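Local coordinates for EGF family domain-containing protein (Toxoplasma gondii, PDB 4Z80) that binds a RON2L1 peptide as the AMA4 member of the apicomplexan AMA family, and probably helps form the moving junction through which the parasite invades its host cell, at residues G55-Y60 with C317-K322; T296-S301 with S394-Q399; G99-F104 with P279-M284; S112-W117 with A324-M329. All blocks are in the same frame, centred on the assembly; numbering follows the deposited sequence.

Overall arrangement
The four contacts form a connected group near the middle of the chain. Contacts 1 and 3 share the two-stranded antiparallel sheet of 101-104 and 318-321, and their centres are about 10 Å apart. Contact 2 lies beyond contact 1, about 8 Å from it between centres, where F299 joins V318 and Q297 joins G59. Contacts 3 and 4, about 7 Å apart between centres, meet at G99 of contact 3, which pairs with M329 and accepts a bond from S326 of contact 4. Contacts 2 and 4 do not touch; their nearest atoms are about 9 Å apart. The second protein chain of the assembly touches none of the eight segments.

Contact 1 of 4, residues G55-Y60 with C317-K322; sequences GVYVGY and CVRPMK
A proline-aromatic CH-pi contact fastens the loop before strand 60-62 to strand 318-321, which belongs to the apical membrane antigen 1 part of the chain and pairs antiparallel with strand 101-104. Y57 lays the face of its ring over P320: CG of P320 lies 4.1 Å from the centroid of the Y57 ring and only 7° off the ring normal, so the proline sits under the centre of the ring. The two side chains cross at about a right angle. The tyrosine gets there because its CG is anti to the backbone N (chi1 -171°), which swings the phenol end across toward the strand. V58 adds a second apolar touch, its CG2 reaching CG of P320 at 4.0 Å. The same proline carbon also comes close to the loop backbone, with Y57 O 3.2 Å from P320 CG; that carbonyl accepts a hydrogen bond from K100 NZ. Helix 378-387 closes in around the pair, F386 touching P320 and M387 touching Y57. D392 OD2 accepts from both G55 N and Y60 N, drawing G55 and Y60 to one carboxylate oxygen. The polar end of the tyrosine is tied to the strand through one water in the plane of the ring: it is 2.8 Å from Y57 OH and donates to P320 O at 2.6 Å.

Contact 2 of 4, residues T296-S301 with S394-Q399; sequences TQDFRS and SSLSSQ
Packing between loop 296-301 and segment 394-399, which opens with a type I turn from S394 to S397, rests on L396, which divides its two methyls between D298 and R300. CD2 of L396 lies over the centre of the R300 guanidinium face, 3.9 Å from CZ of R300, while L396 CD1 touches the carboxylate, 4.0 Å from D298 OD2. This is plain packing of the loop between strands 289-291 and 318-321 on the loop between helix 378-387 and strand 405-410. Charge pairing stays within 296-301: R300 grips D298 side-on. R300 NE donates to D298 OD1 at 3.0 Å, somewhat tilted from the guanidinium plane, and R300 NH2 donates to D298 OD2 at 2.8 Å, fairly straight at 164°. Both oxygens use their syn lone pairs. The arginine is bent at chi3 (74°), which turns its head back toward the aspartate. Solvent makes the polar link across the contact: a water accepts from R300 NH2 at 3.0 Å and from Q399 NE2 at 3.2 Å, and Q399 NE2 also donates to M387 O. The chemistry implies a guanidinium held by two bonds to one carboxylate, with D298 OD2 and the water in its plane, leaving a flat face for the leucine to pack on.

Contact 3 of 4, residues G99-F104 with P279-M284; sequences GKVIAF and PAMFDM
Two successive bends, at chi2 (-60°) and chi3 (-56°), fold the M281 side chain back on itself and deliver its terminal methyl to the backbone of K100 and the side chain of V101. V101 has CG1 anti to its backbone N (chi1 173°), and it is the other branch, CG2, that meets the methionine. The resulting touch is light, with M281 CE 4.2 Å from V101 CG2 and the two side chains crossing at about a right angle. The closer approach is to the main chain: CE of M281 is 3.3 Å from K100 O, and the sulfur SD of M281 stands further back at 3.9 Å from the same K100 O. That carbonyl is buried here and has no hydrogen-bond partner in the model; the oxygen meets the methyl of M281, which its sulfur probably polarises slightly. The K100 side chain itself runs fully extended in another direction; its NZ donates to Q297 OE1, and it makes a cation-pi contact with Y331. This is plain core packing between two sheets. Segment 99-104 passes from the four-stranded sheet, where G99 follows strand 97-98 and pairs with M329, into the two-stranded sheet, where V101 pairs with M321 and A103 with R319. M281 lies on strand 280-283, between strands 329-332 and 289-291. W117 packs on both V101 and M281, and A280 and F282 of the same strand as M281 rest on helix 252-262.

Contact 4 of 4, residues S112-W117 with A324-M329; sequences SDMTRW and AASSNM
S326 OG is gripped by two backbone groups outside the contact, G99 O and T323 N, which hold the S326 side chain where M114 can pack on it. CE of M114 comes down on CB of S326 at 3.5 Å, and the bend at chi3 (73°) is what turns this methyl toward the serine. A second touch lies alongside: CE of M329 is 3.8 Å from CZ2 of the W117 indole, the two side chains coming from opposite directions. Local polar bonds shape each segment. D113 OD1 accepts from T115 N at 3.0 Å, making an Asx turn, and also takes R116 N at 3.0 Å from above the carboxylate plane; together they turn the chain into the 3-10 segment that begins at R116 and carries W117. On the other segment, S327 OG donates to A324 O at 2.8 Å, and a type I turn from S326 to M329 closes with M329 N bonded to S326 O at 2.9 Å. The contact thus joins the loop after strand 101-104 to the turn leading into strand 329-332: M114 also packs on V101 and A103 of strand 101-104 and on M321 of strand 318-321, while M329 packs on M281 and D283 of strand 280-283.

Contact 1 of 4, residues G55-Y60 with C317-K322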
loop_
_atom_site.group_PDB
_atom_site.type_symbol
_atom_site.label_atom_id
_atom_site.label_comp_id
_atom_site.label_asym_id
_atom_site.label_seq_id
_atom_site.Cartn_x
_atom_site.Cartn_y
_atom_site.Cartn_z
ATOM N N GLY A 55 10.921 -5.819 6.468
ATOM C CA GLY A 55 11.625 -5.465 5.244
ATOM C C GLY A 55 11.098 -4.180 4.608
ATOM O O GLY A 55 9.888 -3.993 4.491
ATOM N N VAL A 56 12.006 -3.301 4.197
ATOM C CA VAL A 56 11.643 -2.016 3.590
ATOM C C VAL A 56 11.451 -2.138 2.073
ATOM O O VAL A 56 10.473 -1.641 1.512
ATOM C CB VAL A 56 12.720 -0.940 3.911
ATOM C CG1 VAL A 56 12.537 0.341 3.080
ATOM C CG2 VAL A 56 12.702 -0.621 5.394
ATOM N N TYR A 57 12.383 -2.801 1.400
ATOM C CA TYR A 57 12.262 -3.022 -0.029
ATOM C C TYR A 57 11.038 -3.888 -0.300
ATOM O O TYR A 57 10.191 -3.562 -1.128
ATOM C CB TYR A 57 13.543 -3.680 -0.561
ATOM C CG TYR A 57 13.657 -3.771 -2.062
ATOM C CD1 TYR A 57 13.768 -2.623 -2.848
ATOM C CD2 TYR A 57 13.700 -5.001 -2.701
ATOM C CE1 TYR A 57 13.892 -2.707 -4.231
ATOM C CE2 TYR A 57 13.832 -5.087 -4.078
ATOM C CZ TYR A 57 13.937 -3.944 -4.833
ATOM O OH TYR A 57 14.063 -4.050 -6.204
ATOM N N VAL A 58 10.979 -5.007 0.414
ATOM C CA VAL A 58 9.860 -5.935 0.385
ATOM C C VAL A 58 9.504 -6.276 1.832
ATOM O O VAL A 58 10.357 -6.782 2.567
ATOM C CB VAL A 58 10.219 -7.220 -0.387
ATOM C CG1 VAL A 58 9.126 -8.273 -0.221
ATOM C CG2 VAL A 58 10.440 -6.894 -1.840
ATOM N N GLY A 59 8.268 -5.985 2.241
ATOM C CA GLY A 59 7.833 -6.212 3.609
ATOM C C GLY A 59 6.660 -7.158 3.685
ATOM O O GLY A 59 5.643 -6.934 3.036
ATOM N N TYR A 60 6.815 -8.218 4.477
ATOM C CA TYR A 60 5.792 -9.243 4.650
ATOM C C TYR A 60 5.660 -9.646 6.107
ATOM O O TYR A 60 6.651 -9.696 6.845
ATOM C CB TYR A 60 6.121 -10.523 3.862
ATOM C CG TYR A 60 6.173 -10.408 2.364
ATOM C CD1 TYR A 60 5.154 -9.806 1.647
ATOM C CD2 TYR A 60 7.247 -10.919 1.662
ATOM C CE1 TYR A 60 5.211 -9.701 0.267
ATOM C CE2 TYR A 60 7.315 -10.828 0.280
ATOM C CZ TYR A 60 6.301 -10.215 -0.415
ATOM O OH TYR A 60 6.367 -10.115 -1.785
ATOM N N CYS A 317 6.098 -10.718 -13.554
ATOM C CA CYS A 317 7.380 -10.256 -13.035
ATOM C C CYS A 317 7.199 -8.837 -12.527
ATOM O O CYS A 317 6.838 -7.957 -13.303
ATOM C CB CYS A 317 8.451 -10.274 -14.120
ATOM S SG CYS A 317 8.686 -11.847 -15.000
ATOM N N VAL A 318 7.440 -8.610 -11.243
ATOM C CA VAL A 318 7.326 -7.268 -10.685
ATOM C C VAL A 318 8.435 -7.043 -9.676
ATOM O O VAL A 318 8.984 -7.994 -9.128
ATOM C CB VAL A 318 5.950 -7.018 -9.985
ATOM C CG1 VAL A 318 4.800 -7.180 -10.957
ATOM C CG2 VAL A 318 5.758 -7.933 -8.779
ATOM N N ARG A 319 8.760 -5.784 -9.420
ATOM C CA ARG A 319 9.653 -5.469 -8.308
ATOM C C ARG A 319 9.435 -4.032 -7.889
ATOM O O ARG A 319 8.956 -3.228 -8.687
ATOM C CB ARG A 319 11.121 -5.708 -8.679
ATOM C CG ARG A 319 11.695 -4.746 -9.718
ATOM C CD ARG A 319 13.094 -5.188 -10.174
ATOM N NE ARG A 319 13.036 -6.526 -10.741
ATOM C CZ ARG A 319 14.085 -7.271 -11.076
ATOM N NH1 ARG A 319 15.327 -6.831 -10.904
ATOM N NH2 ARG A 319 13.868 -8.479 -11.575
ATOM N N PRO A 320 9.779 -3.698 -6.637
ATOM C CA PRO A 320 9.638 -2.301 -6.233
ATOM C C PRO A 320 10.686 -1.427 -6.890
ATOM O O PRO A 320 11.828 -1.856 -7.075
ATOM C CB PRO A 320 9.839 -2.342 -4.713
ATOM C CG PRO A 320 9.820 -3.793 -4.335
ATOM C CD PRO A 320 10.290 -4.529 -5.536
ATOM N N MET A 321 10.294 -0.207 -7.239
ATOM C CA MET A 321 11.208 0.760 -7.825
ATOM C C MET A 321 10.928 2.143 -7.282
ATOM O O MET A 321 9.781 2.485 -6.993
ATOM C CB MET A 321 11.095 0.804 -9.354
ATOM C CG MET A 321 11.638 -0.401 -10.086
ATOM S SD MET A 321 11.497 -0.194 -11.877
ATOM C CE MET A 321 12.617 1.160 -12.177
ATOM N N LYS A 322 11.986 2.931 -7.149
ATOM C CA LYS A 322 11.873 4.366 -6.909
ATOM C C LYS A 322 12.617 5.114 -7.992
ATOM O O LYS A 322 13.707 4.711 -8.383
ATOM C CB LYS A 322 12.453 4.757 -5.556
ATOM C CG LYS A 322 11.787 4.097 -4.378
ATOM C CD LYS A 322 12.261 4.658 -3.045
ATOM C CE LYS A 322 11.565 3.980 -1.908
ATOM N NZ LYS A 322 11.970 4.544 -0.592
HETATM O O HOH W 1 14.329 -1.584 -7.545
#

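Contact 2 of 4, residues T296-S301 with S394-Q399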
loop_
_atom_site.group_PDB
_atom_site.type_symbol
_atom_site.label_atom_id
_atom_site.label_comp_id
_atom_site.label_asym_id
_atom_site.label_seq_id
_atom_site.Cartn_x
_atom_site.Cartn_y
_atom_site.Cartn_z
ATOM N N THR A 296 2.030 -9.176 -2.940
ATOM C CA THR A 296 3.338 -9.411 -3.548
ATOM C C THR A 296 4.002 -8.085 -3.899
ATOM O O THR A 296 3.371 -7.202 -4.476
ATOM C CB THR A 296 3.198 -10.278 -4.829
ATOM O OG1 THR A 296 2.669 -11.567 -4.494
ATOM C CG2 THR A 296 4.542 -10.476 -5.498
ATOM N N GLN A 297 5.281 -7.952 -3.559
ATOM C CA GLN A 297 6.047 -6.766 -3.938
ATOM C C GLN A 297 7.191 -7.064 -4.913
ATOM O O GLN A 297 7.658 -6.171 -5.606
ATOM C CB GLN A 297 6.583 -6.095 -2.677
ATOM C CG GLN A 297 5.488 -5.403 -1.868
ATOM C CD GLN A 297 5.762 -5.453 -0.383
ATOM O OE1 GLN A 297 6.651 -4.765 0.115
ATOM N NE2 GLN A 297 5.031 -6.302 0.326
ATOM N N ASP A 298 7.620 -8.323 -4.979
ATOM C CA ASP A 298 8.706 -8.738 -5.873
ATOM C C ASP A 298 8.438 -10.160 -6.340
ATOM O O ASP A 298 8.159 -11.033 -5.523
ATOM C CB ASP A 298 10.060 -8.652 -5.154
ATOM C CG ASP A 298 11.250 -8.754 -6.100
ATOM O OD1 ASP A 298 11.553 -9.867 -6.573
ATOM O OD2 ASP A 298 11.911 -7.720 -6.337
ATOM N N PHE A 299 8.532 -10.393 -7.643
ATOM C CA PHE A 299 8.398 -11.738 -8.200
ATOM C C PHE A 299 9.267 -11.783 -9.440
ATOM O O PHE A 299 9.110 -10.965 -10.342
ATOM C CB PHE A 299 6.940 -12.074 -8.527
ATOM C CG PHE A 299 6.716 -13.514 -8.938
ATOM C CD1 PHE A 299 7.182 -14.549 -8.146
ATOM C CD2 PHE A 299 6.020 -13.827 -10.093
ATOM C CE1 PHE A 299 6.973 -15.868 -8.507
ATOM C CE2 PHE A 299 5.807 -15.148 -10.458
ATOM C CZ PHE A 299 6.289 -16.169 -9.663
ATOM N N ARG A 300 10.225 -12.704 -9.468
ATOM C CA ARG A 300 11.195 -12.744 -10.557
ATOM C C ARG A 300 11.645 -14.176 -10.842
ATOM O O ARG A 300 12.706 -14.393 -11.427
ATOM C CB ARG A 300 12.403 -11.862 -10.232
ATOM C CG ARG A 300 13.179 -12.296 -9.002
ATOM C CD ARG A 300 14.383 -11.398 -8.751
ATOM N NE ARG A 300 14.018 -10.090 -8.216
ATOM C CZ ARG A 300 14.869 -9.081 -8.073
ATOM N NH1 ARG A 300 16.138 -9.224 -8.437
ATOM N NH2 ARG A 300 14.446 -7.928 -7.567
ATOM N N SER A 301 10.823 -15.139 -10.439
ATOM C CA SER A 301 11.059 -16.552 -10.731
ATOM C C SER A 301 11.035 -16.868 -12.215
ATOM O O SER A 301 10.513 -16.099 -13.014
ATOM C CB SER A 301 9.998 -17.400 -10.037
ATOM O OG SER A 301 10.047 -17.210 -8.640
ATOM N N SER A 394 12.948 -14.134 1.993
ATOM C CA SER A 394 14.168 -14.962 1.905
ATOM C C SER A 394 15.066 -14.736 0.692
ATOM O O SER A 394 16.266 -14.505 0.847
ATOM C CB SER A 394 13.806 -16.449 1.953
ATOM O OG SER A 394 13.246 -16.787 3.209
ATOM N N SER A 395 14.515 -14.790 -0.513
ATOM C CA SER A 395 15.361 -14.940 -1.686
ATOM C C SER A 395 16.273 -13.746 -1.984
ATOM O O SER A 395 17.318 -13.922 -2.607
ATOM C CB SER A 395 14.498 -15.248 -2.905
ATOM O OG SER A 395 13.588 -14.210 -3.164
ATOM N N LEU A 396 15.907 -12.545 -1.533
ATOM C CA LEU A 396 16.731 -11.353 -1.765
ATOM C C LEU A 396 17.771 -11.075 -0.665
ATOM O O LEU A 396 18.461 -10.051 -0.698
ATOM C CB LEU A 396 15.823 -10.131 -1.925
ATOM C CG LEU A 396 15.006 -10.099 -3.211
ATOM C CD1 LEU A 396 13.960 -8.998 -3.198
ATOM C CD2 LEU A 396 15.891 -9.946 -4.421
ATOM N N SER A 397 17.905 -11.987 0.295
ATOM C CA SER A 397 18.806 -11.765 1.429
ATOM C C SER A 397 20.272 -11.555 1.028
ATOM O O SER A 397 21.034 -10.893 1.744
ATOM C CB SER A 397 18.704 -12.936 2.411
ATOM O OG SER A 397 19.268 -14.104 1.841
ATOM N N SER A 398 20.677 -12.107 -0.109
ATOM C CA SER A 398 22.055 -11.988 -0.578
ATOM C C SER A 398 22.309 -10.606 -1.178
ATOM O O SER A 398 23.460 -10.190 -1.335
ATOM C CB SER A 398 22.358 -13.084 -1.605
ATOM O OG SER A 398 21.434 -13.035 -2.675
ATOM N N GLN A 399 21.224 -9.906 -1.502
ATOM C CA GLN A 399 21.314 -8.568 -2.081
ATOM C C GLN A 399 21.193 -7.482 -1.017
ATOM O O GLN A 399 22.036 -6.592 -0.951
ATOM C CB GLN A 399 20.234 -8.369 -3.143
ATOM C CG GLN A 399 20.171 -6.960 -3.707
ATOM C CD GLN A 399 19.213 -6.864 -4.870
ATOM O OE1 GLN A 399 19.267 -7.673 -5.803
ATOM N NE2 GLN A 399 18.314 -5.878 -4.821
HETATM O O HOH W 2 16.178 -5.499 -7.149
#

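Contact 3 of 4, residues G99-F104 with P279-M284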
loop_
_atom_site.group_PDB
_atom_site.type_symbol
_atom_site.label_atom_id
_atom_site.label_comp_id
_atom_site.label_asym_id
_atom_site.label_seq_id
_atom_site.Cartn_x
_atom_site.Cartn_y
_atom_site.Cartn_z
ATOM N N GLY A 99 8.004 7.047 -2.583
ATOM C CA GLY A 99 8.587 6.806 -3.887
ATOM C C GLY A 99 8.412 5.379 -4.373
ATOM O O GLY A 99 8.612 5.105 -5.553
ATOM N N LYS A 100 8.033 4.470 -3.478
ATOM C CA LYS A 100 7.958 3.047 -3.815
ATOM C C LYS A 100 6.752 2.713 -4.686
ATOM O O LYS A 100 5.606 2.889 -4.277
ATOM C CB LYS A 100 7.928 2.206 -2.536
ATOM C CG LYS A 100 7.701 0.702 -2.742
ATOM C CD LYS A 100 7.857 -0.047 -1.420
ATOM C CE LYS A 100 7.433 -1.506 -1.502
ATOM N NZ LYS A 100 7.723 -2.226 -0.231
ATOM N N VAL A 101 7.036 2.194 -5.878
ATOM C CA VAL A 101 6.025 1.764 -6.836
ATOM C C VAL A 101 6.309 0.314 -7.229
ATOM O O VAL A 101 7.475 -0.064 -7.389
ATOM C CB VAL A 101 6.039 2.669 -8.092
ATOM C CG1 VAL A 101 5.119 2.137 -9.185
ATOM C CG2 VAL A 101 5.659 4.100 -7.711
ATOM N N ILE A 102 5.261 -0.484 -7.388
ATOM C CA ILE A 102 5.416 -1.840 -7.900
ATOM C C ILE A 102 5.454 -1.796 -9.418
ATOM O O ILE A 102 4.433 -1.592 -10.072
ATOM C CB ILE A 102 4.291 -2.765 -7.419
ATOM C CG1 ILE A 102 4.163 -2.711 -5.892
ATOM C CG2 ILE A 102 4.558 -4.188 -7.890
ATOM C CD1 ILE A 102 5.471 -2.937 -5.118
ATOM N N ALA A 103 6.655 -1.972 -9.961
ATOM C CA ALA A 103 6.908 -1.890 -11.391
ATOM C C ALA A 103 6.764 -3.246 -12.053
ATOM O O ALA A 103 7.185 -4.263 -11.497
ATOM C CB ALA A 103 8.309 -1.346 -11.640
ATOM N N PHE A 104 6.171 -3.255 -13.236
ATOM C CA PHE A 104 6.140 -4.445 -14.078
ATOM C C PHE A 104 7.412 -4.429 -14.909
ATOM O O PHE A 104 7.731 -3.417 -15.520
ATOM C CB PHE A 104 4.908 -4.465 -14.969
ATOM C CG PHE A 104 3.658 -4.916 -14.264
ATOM C CD1 PHE A 104 3.179 -4.238 -13.155
ATOM C CD2 PHE A 104 2.949 -6.019 -14.720
ATOM C CE1 PHE A 104 2.023 -4.670 -12.508
ATOM C CE2 PHE A 104 1.789 -6.438 -14.079
ATOM C CZ PHE A 104 1.337 -5.766 -12.980
ATOM N N PRO A 279 -2.546 -3.624 0.811
ATOM C CA PRO A 279 -1.724 -2.423 0.711
ATOM C C PRO A 279 -2.355 -1.415 -0.248
ATOM O O PRO A 279 -3.328 -1.731 -0.943
ATOM C CB PRO A 279 -0.393 -2.965 0.185
ATOM C CG PRO A 279 -0.766 -4.112 -0.656
ATOM C CD PRO A 279 -2.005 -4.722 -0.010
ATOM N N ALA A 280 -1.812 -0.205 -0.279
ATOM C CA ALA A 280 -2.376 0.855 -1.093
ATOM C C ALA A 280 -1.300 1.799 -1.590
ATOM O O ALA A 280 -0.216 1.890 -1.013
ATOM C CB ALA A 280 -3.434 1.631 -0.299
ATOM N N MET A 281 -1.620 2.491 -2.679
ATOM C CA MET A 281 -0.816 3.586 -3.200
ATOM C C MET A 281 -1.501 4.919 -2.920
ATOM O O MET A 281 -2.667 5.091 -3.259
ATOM C CB MET A 281 -0.617 3.433 -4.702
ATOM C CG MET A 281 0.140 2.189 -5.124
ATOM S SD MET A 281 1.814 2.092 -4.440
ATOM C CE MET A 281 2.495 3.637 -5.021
ATOM N N PHE A 282 -0.781 5.846 -2.302
ATOM C CA PHE A 282 -1.262 7.210 -2.120
ATOM C C PHE A 282 -0.475 8.154 -3.008
ATOM O O PHE A 282 0.743 8.050 -3.107
ATOM C CB PHE A 282 -1.145 7.627 -0.660
ATOM C CG PHE A 282 -1.752 8.968 -0.362
ATOM C CD1 PHE A 282 -3.127 9.131 -0.374
ATOM C CD2 PHE A 282 -0.952 10.054 -0.052
ATOM C CE1 PHE A 282 -3.698 10.361 -0.097
ATOM C CE2 PHE A 282 -1.519 11.295 0.230
ATOM C CZ PHE A 282 -2.894 11.443 0.208
ATOM N N ASP A 283 -1.186 9.062 -3.674
ATOM C CA ASP A 283 -0.569 10.077 -4.513
ATOM C C ASP A 283 -0.606 11.420 -3.773
ATOM O O ASP A 283 -1.683 11.995 -3.576
ATOM C CB ASP A 283 -1.299 10.142 -5.855
ATOM C CG ASP A 283 -0.602 11.026 -6.876
ATOM O OD1 ASP A 283 0.035 12.027 -6.489
ATOM O OD2 ASP A 283 -0.706 10.723 -8.085
ATOM N N MET A 284 0.564 11.899 -3.350
ATOM C CA MET A 284 0.665 13.128 -2.555
ATOM C C MET A 284 0.173 14.343 -3.321
ATOM O O MET A 284 -0.250 15.327 -2.713
ATOM C CB MET A 284 2.111 13.385 -2.117
ATOM C CG MET A 284 2.730 12.318 -1.236
ATOM S SD MET A 284 2.091 12.256 0.446
ATOM C CE MET A 284 2.677 13.827 1.082
#

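Contact 4 of 4, residues S112-W117 with A324-M329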
loop_
_atom_site.group_PDB
_atom_site.type_symbol
_atom_site.label_atom_id
_atom_site.label_comp_id
_atom_site.label_asym_id
_atom_site.label_seq_id
_atom_site.Cartn_x
_atom_site.Cartn_y
_atom_site.Cartn_z
ATOM N N SER A 112 11.107 -1.571 -17.474
ATOM C CA SER A 112 10.180 -1.384 -16.379
ATOM C C SER A 112 9.070 -0.427 -16.770
ATOM O O SER A 112 9.280 0.528 -17.523
ATOM C CB SER A 112 10.902 -0.876 -15.137
ATOM O OG SER A 112 11.563 0.348 -15.392
ATOM N N ASP A 113 7.888 -0.716 -16.243
ATOM C CA ASP A 113 6.685 0.079 -16.472
ATOM C C ASP A 113 6.134 0.454 -15.103
ATOM O O ASP A 113 5.646 -0.409 -14.375
ATOM C CB ASP A 113 5.671 -0.719 -17.285
ATOM C CG ASP A 113 4.420 0.070 -17.619
ATOM O OD1 ASP A 113 4.094 1.040 -16.900
ATOM O OD2 ASP A 113 3.749 -0.296 -18.605
ATOM N N MET A 114 6.220 1.735 -14.754
ATOM C CA MET A 114 5.849 2.168 -13.420
ATOM C C MET A 114 4.424 2.728 -13.320
ATOM O O MET A 114 4.053 3.250 -12.272
ATOM C CB MET A 114 6.868 3.190 -12.921
ATOM C CG MET A 114 8.142 2.470 -12.439
ATOM S SD MET A 114 9.457 3.549 -11.947
ATOM C CE MET A 114 8.812 4.158 -10.386
ATOM N N THR A 115 3.627 2.587 -14.379
ATOM C CA THR A 115 2.211 2.980 -14.317
ATOM C C THR A 115 1.252 1.818 -14.594
ATOM O O THR A 115 0.041 1.937 -14.399
ATOM C CB THR A 115 1.883 4.130 -15.303
ATOM O OG1 THR A 115 2.142 3.722 -16.645
ATOM C CG2 THR A 115 2.703 5.377 -14.973
ATOM N N ARG A 116 1.786 0.689 -15.040
ATOM C CA ARG A 116 0.985 -0.493 -15.299
ATOM C C ARG A 116 0.172 -0.929 -14.068
ATOM O O ARG A 116 -0.932 -1.461 -14.211
ATOM C CB ARG A 116 1.907 -1.624 -15.786
ATOM C CG ARG A 116 1.260 -2.968 -15.966
ATOM C CD ARG A 116 0.317 -3.052 -17.166
ATOM N NE ARG A 116 -0.043 -4.454 -17.271
ATOM C CZ ARG A 116 0.633 -5.371 -17.958
ATOM N NH1 ARG A 116 1.662 -5.032 -18.729
ATOM N NH2 ARG A 116 0.246 -6.630 -17.892
ATOM N N TRP A 117 0.708 -0.700 -12.870
ATOM C CA TRP A 117 0.042 -1.128 -11.640
ATOM C C TRP A 117 -1.371 -0.561 -11.503
ATOM O O TRP A 117 -2.193 -1.135 -10.797
ATOM C CB TRP A 117 0.873 -0.738 -10.405
ATOM C CG TRP A 117 0.928 0.739 -10.130
ATOM C CD1 TRP A 117 1.879 1.612 -10.555
ATOM C CD2 TRP A 117 -0.022 1.512 -9.378
ATOM N NE1 TRP A 117 1.585 2.886 -10.115
ATOM C CE2 TRP A 117 0.424 2.847 -9.387
ATOM C CE3 TRP A 117 -1.193 1.197 -8.685
ATOM C CZ2 TRP A 117 -0.269 3.873 -8.738
ATOM C CZ3 TRP A 117 -1.882 2.221 -8.044
ATOM C CH2 TRP A 117 -1.417 3.536 -8.075
ATOM N N ALA A 324 13.156 9.512 -9.458
ATOM C CA ALA A 324 12.855 10.889 -9.114
ATOM C C ALA A 324 11.380 11.176 -9.401
ATOM O O ALA A 324 10.680 11.790 -8.589
ATOM C CB ALA A 324 13.745 11.844 -9.879
ATOM N N ALA A 325 10.903 10.698 -10.545
ATOM C CA ALA A 325 9.538 10.970 -10.984
ATOM C C ALA A 325 8.470 10.276 -10.128
ATOM O O ALA A 325 7.321 10.704 -10.122
ATOM C CB ALA A 325 9.372 10.569 -12.436
ATOM N N SER A 326 8.831 9.218 -9.407
ATOM C CA SER A 326 7.852 8.526 -8.564
ATOM C C SER A 326 7.717 9.157 -7.171
ATOM O O SER A 326 7.035 8.607 -6.318
ATOM C CB SER A 326 8.212 7.035 -8.434
ATOM O OG SER A 326 9.300 6.808 -7.562
ATOM N N SER A 327 8.337 10.314 -6.945
ATOM C CA SER A 327 8.424 10.871 -5.599
ATOM C C SER A 327 7.112 11.399 -5.033
ATOM O O SER A 327 7.058 11.756 -3.859
ATOM C CB SER A 327 9.458 11.987 -5.555
ATOM O OG SER A 327 10.748 11.486 -5.853
ATOM N N ASN A 328 6.071 11.449 -5.853
ATOM C CA ASN A 328 4.739 11.800 -5.377
ATOM C C ASN A 328 3.960 10.592 -4.855
ATOM O O ASN A 328 2.929 10.745 -4.203
ATOM C CB ASN A 328 3.945 12.467 -6.497
ATOM C CG ASN A 328 3.817 11.581 -7.740
ATOM O OD1 ASN A 328 4.797 10.979 -8.207
ATOM N ND2 ASN A 328 2.603 11.492 -8.278
ATOM N N MET A 329 4.457 9.389 -5.142
ATOM C CA MET A 329 3.762 8.159 -4.787
ATOM C C MET A 329 4.244 7.615 -3.455
ATOM O O MET A 329 5.396 7.814 -3.070
ATOM C CB MET A 329 3.960 7.101 -5.873
ATOM C CG MET A 329 3.450 7.491 -7.247
ATOM S SD MET A 329 1.749 8.119 -7.252
ATOM C CE MET A 329 0.879 6.756 -6.503
#